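Local coordinates for protein agmatine ureohydrolase (Thermoplasma volcanium GSS1, PDB 3PZL) that binds two manganese ions per subunit and, as a member of the arginase family, probably hydrolyses agmatine to putrescine and urea, at residues S147-S152 and H160-R166. Residues are numbered along the deposited sequence; the frame is centred on the assembly and turned at random.
Sequences SDFRSS and HACVTRR. With MN (manganese (II) ion), chain F.
D148 OD2 binds manganese at 2.2 Å, in the metal site of the arginase fold completed by H124, D144 and D229. The same residue ties its loop to the start of helix 163-171. Its carbonyl D148 O accepts a short hydrogen bond from T164 N (2.5 Å) and a weak one from R165 N (3.4 Å), so the first turn of the helix holds the backbone of a metal ligand. D148 is the centre of an inverse gamma turn (phi/psi -67/62), and F149 to R150 then run extended. C162 is the N-cap, and R166 N bonds back to C162 O at 3.0 Å. In register, D148 CA lies 4.3 Å from A161 CA, and F149 CA 4.4 Å from R165 CA. R150 reaches outward to a salt bridge with E69 of the second subunit. The R165 guanidinium, salt-bridged to D191, lies flat on the F149 ring (chi1 t), centres 4.5 Å apart and planes at 21°, an off-centre cation-pi stack. T164 CG2 packs at the ring edge, 3.9 Å from F149 CD1. C162 SG sits 3.6 Å from S152 CA. R165 CD lies over the F149 face, 3.8 Å from the ring centroid.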
ATOM      1  N   SER B 147     -21.711 -21.052   4.043  1.00 59.82           N
ATOM      2  CA  SER B 147     -22.060 -22.187   4.898  1.00 62.01           C
ATOM      3  C   SER B 147     -20.826 -23.046   5.045  1.00 63.82           C
ATOM      4  O   SER B 147     -20.564 -23.912   4.219  1.00 66.01           O
ATOM      5  CB  SER B 147     -23.162 -23.012   4.252  1.00 62.44           C
ATOM      6  OG  SER B 147     -22.798 -23.453   2.954  1.00 61.64           O
ATOM      7  N   ASP B 148     -20.011 -22.786   6.047  1.00 65.02           N
ATOM      8  CA  ASP B 148     -18.799 -23.567   6.216  1.00 65.75           C
ATOM      9  C   ASP B 148     -19.245 -24.987   6.573  1.00 67.30           C
ATOM     10  O   ASP B 148     -18.944 -25.500   7.643  1.00 67.81           O
ATOM     11  CB  ASP B 148     -17.905 -22.971   7.304  1.00 64.81           C
ATOM     12  CG  ASP B 148     -17.954 -21.460   7.351  1.00 65.06           C
ATOM     13  OD1 ASP B 148     -17.899 -20.793   6.289  1.00 64.13           O
ATOM     14  OD2 ASP B 148     -18.032 -20.916   8.478  1.00 66.91           O
ATOM     15  N   PHE B 149     -19.970 -25.601   5.648  1.00 68.61           N
ATOM     16  CA  PHE B 149     -20.691 -26.839   5.880  1.00 70.75           C
ATOM     17  C   PHE B 149     -20.248 -27.745   4.781  1.00 72.00           C
ATOM     18  O   PHE B 149     -20.876 -27.788   3.741  1.00 73.46           O
ATOM     19  CB  PHE B 149     -22.194 -26.570   5.750  1.00 70.95           C
ATOM     20  CG  PHE B 149     -23.073 -27.774   5.933  1.00 71.02           C
ATOM     21  CD1 PHE B 149     -23.475 -28.186   7.214  1.00 70.71           C
ATOM     22  CD2 PHE B 149     -23.571 -28.445   4.820  1.00 70.84           C
ATOM     23  CE1 PHE B 149     -24.310 -29.278   7.374  1.00 70.14           C
ATOM     24  CE2 PHE B 149     -24.399 -29.531   4.972  1.00 70.74           C
ATOM     25  CZ  PHE B 149     -24.767 -29.952   6.256  1.00 71.01           C
ATOM     26  N   ARG B 150     -19.137 -28.439   5.003  1.00 72.54           N
ATOM     27  CA  ARG B 150     -18.520 -29.248   3.981  1.00 72.44           C
ATOM     28  C   ARG B 150     -17.972 -30.428   4.733  1.00 73.14           C
ATOM     29  O   ARG B 150     -17.398 -30.262   5.798  1.00 72.72           O
ATOM     30  CB  ARG B 150     -17.384 -28.458   3.326  1.00 71.65           C
ATOM     31  CG  ARG B 150     -17.172 -28.730   1.825  1.00 71.19           C
ATOM     32  CD  ARG B 150     -15.998 -27.913   1.272  1.00 68.36           C
ATOM     33  NE  ARG B 150     -16.040 -27.726  -0.184  1.00 67.45           N
ATOM     34  CZ  ARG B 150     -16.268 -26.561  -0.801  1.00 67.23           C
ATOM     35  NH1 ARG B 150     -16.502 -25.453  -0.116  1.00 68.29           N
ATOM     36  NH2 ARG B 150     -16.275 -26.487  -2.117  1.00 65.97           N
ATOM     37  N   SER B 151     -18.147 -31.625   4.200  1.00 74.61           N
ATOM     38  CA  SER B 151     -17.697 -32.798   4.929  1.00 76.11           C
ATOM     39  C   SER B 151     -16.172 -32.776   5.166  1.00 75.72           C
ATOM     40  O   SER B 151     -15.707 -33.082   6.264  1.00 75.65           O
ATOM     41  CB  SER B 151     -18.165 -34.078   4.242  1.00 77.09           C
ATOM     42  OG  SER B 151     -18.547 -35.045   5.229  1.00 79.53           O
ATOM     43  N   SER B 152     -15.409 -32.389   4.141  1.00 75.81           N
ATOM     44  CA  SER B 152     -13.958 -32.197   4.275  1.00 75.98           C
ATOM     45  C   SER B 152     -13.375 -31.285   3.183  1.00 75.76           C
ATOM     46  O   SER B 152     -13.945 -31.149   2.094  1.00 75.85           O
ATOM     47  CB  SER B 152     -13.223 -33.542   4.286  1.00 76.56           C
ATOM     48  OG  SER B 152     -11.864 -33.363   4.612  1.00 75.20           O
ATOM     49  N   HIS B 160     -11.242 -24.924   7.770  1.00 65.64           N
ATOM     50  CA  HIS B 160     -12.127 -23.795   8.133  1.00 65.02           C
ATOM     51  C   HIS B 160     -13.351 -23.581   7.223  1.00 64.78           C
ATOM     52  O   HIS B 160     -14.143 -22.652   7.430  1.00 64.94           O
ATOM     53  CB  HIS B 160     -11.325 -22.491   8.294  1.00 64.31           C
ATOM     54  CG  HIS B 160     -11.018 -21.796   6.997  1.00 64.58           C
ATOM     55  ND1 HIS B 160     -10.494 -22.451   5.896  1.00 66.22           N
ATOM     56  CD2 HIS B 160     -11.146 -20.499   6.632  1.00 62.89           C
ATOM     57  CE1 HIS B 160     -10.325 -21.588   4.909  1.00 63.76           C
ATOM     58  NE2 HIS B 160     -10.710 -20.397   5.332  1.00 61.12           N
ATOM     59  N   ALA B 161     -13.499 -24.441   6.222  1.00 64.97           N
ATOM     60  CA  ALA B 161     -14.676 -24.439   5.375  1.00 64.97           C
ATOM     61  C   ALA B 161     -15.650 -25.562   5.772  1.00 65.72           C
ATOM     62  O   ALA B 161     -16.605 -25.858   5.045  1.00 66.39           O
ATOM     63  CB  ALA B 161     -14.252 -24.586   3.927  1.00 64.89           C
ATOM     64  N   CYS B 162     -15.403 -26.181   6.925  1.00 65.88           N
ATOM     65  CA  CYS B 162     -16.187 -27.313   7.394  1.00 66.47           C
ATOM     66  C   CYS B 162     -16.709 -27.058   8.796  1.00 66.60           C
ATOM     67  O   CYS B 162     -17.350 -27.944   9.388  1.00 67.51           O
ATOM     68  CB  CYS B 162     -15.326 -28.566   7.434  1.00 67.17           C
ATOM     69  SG  CYS B 162     -14.522 -29.001   5.910  1.00 67.79           S
ATOM     70  N   VAL B 163     -16.441 -25.860   9.327  1.00 65.56           N
ATOM     71  CA  VAL B 163     -16.819 -25.540  10.703  1.00 65.57           C
ATOM     72  C   VAL B 163     -18.299 -25.862  11.011  1.00 66.33           C
ATOM     73  O   VAL B 163     -18.596 -26.497  12.023  1.00 67.59           O
ATOM     74  CB  VAL B 163     -16.385 -24.106  11.142  1.00 64.01           C
ATOM     75  CG1 VAL B 163     -16.809 -23.127  10.171  1.00 64.29           C
ATOM     76  CG2 VAL B 163     -16.963 -23.732  12.497  1.00 64.00           C
ATOM     77  N   THR B 164     -19.213 -25.461  10.135  1.00 66.14           N
ATOM     78  CA  THR B 164     -20.636 -25.696  10.387  1.00 66.58           C
ATOM     79  C   THR B 164     -20.942 -27.178  10.446  1.00 67.51           C
ATOM     80  O   THR B 164     -21.755 -27.603  11.242  1.00 67.91           O
ATOM     81  CB  THR B 164     -21.559 -25.018   9.343  1.00 66.14           C
ATOM     82  OG1 THR B 164     -21.303 -23.609   9.314  1.00 66.37           O
ATOM     83  CG2 THR B 164     -23.021 -25.231   9.717  1.00 66.20           C
ATOM     84  N   ARG B 165     -20.283 -27.953   9.597  1.00 68.33           N
ATOM     85  CA  ARG B 165     -20.532 -29.369   9.521  1.00 69.62           C
ATOM     86  C   ARG B 165     -20.141 -30.023  10.819  1.00 70.08           C
ATOM     87  O   ARG B 165     -20.915 -30.766  11.408  1.00 70.67           O
ATOM     88  CB  ARG B 165     -19.727 -29.977   8.397  1.00 69.92           C
ATOM     89  CG  ARG B 165     -20.184 -31.364   8.038  1.00 72.38           C
ATOM     90  CD  ARG B 165     -21.184 -31.330   6.912  1.00 73.75           C
ATOM     91  NE  ARG B 165     -21.839 -32.628   6.784  1.00 77.19           N
ATOM     92  CZ  ARG B 165     -22.410 -33.091   5.673  1.00 78.30           C
ATOM     93  NH1 ARG B 165     -22.407 -32.365   4.549  1.00 78.72           N
ATOM     94  NH2 ARG B 165     -22.987 -34.290   5.687  1.00 78.22           N
ATOM     95  N   ARG B 166     -18.926 -29.735  11.260  1.00 70.27           N
ATOM     96  CA  ARG B 166     -18.424 -30.237  12.531  1.00 70.96           C
ATOM     97  C   ARG B 166     -19.290 -29.763  13.703  1.00 70.73           C
ATOM     98  O   ARG B 166     -19.338 -30.426  14.750  1.00 72.00           O
ATOM     99  CB  ARG B 166     -16.956 -29.831  12.709  1.00 70.74           C
ATOM    100  CG  ARG B 166     -15.934 -30.978  12.823  1.00 73.39           C
ATOM    101  CD  ARG B 166     -16.254 -32.222  12.000  1.00 75.82           C
ATOM    102  NE  ARG B 166     -15.849 -32.037  10.616  1.00 76.52           N
ATOM    103  CZ  ARG B 166     -16.574 -32.413   9.565  1.00 76.83           C
ATOM    104  NH1 ARG B 166     -17.765 -32.992   9.731  1.00 77.00           N
ATOM    105  NH2 ARG B 166     -16.108 -32.190   8.345  1.00 75.53           N
TER
HETATM  106 MN    MN F 314     -16.309 -19.631   8.218  1.00 56.27          MN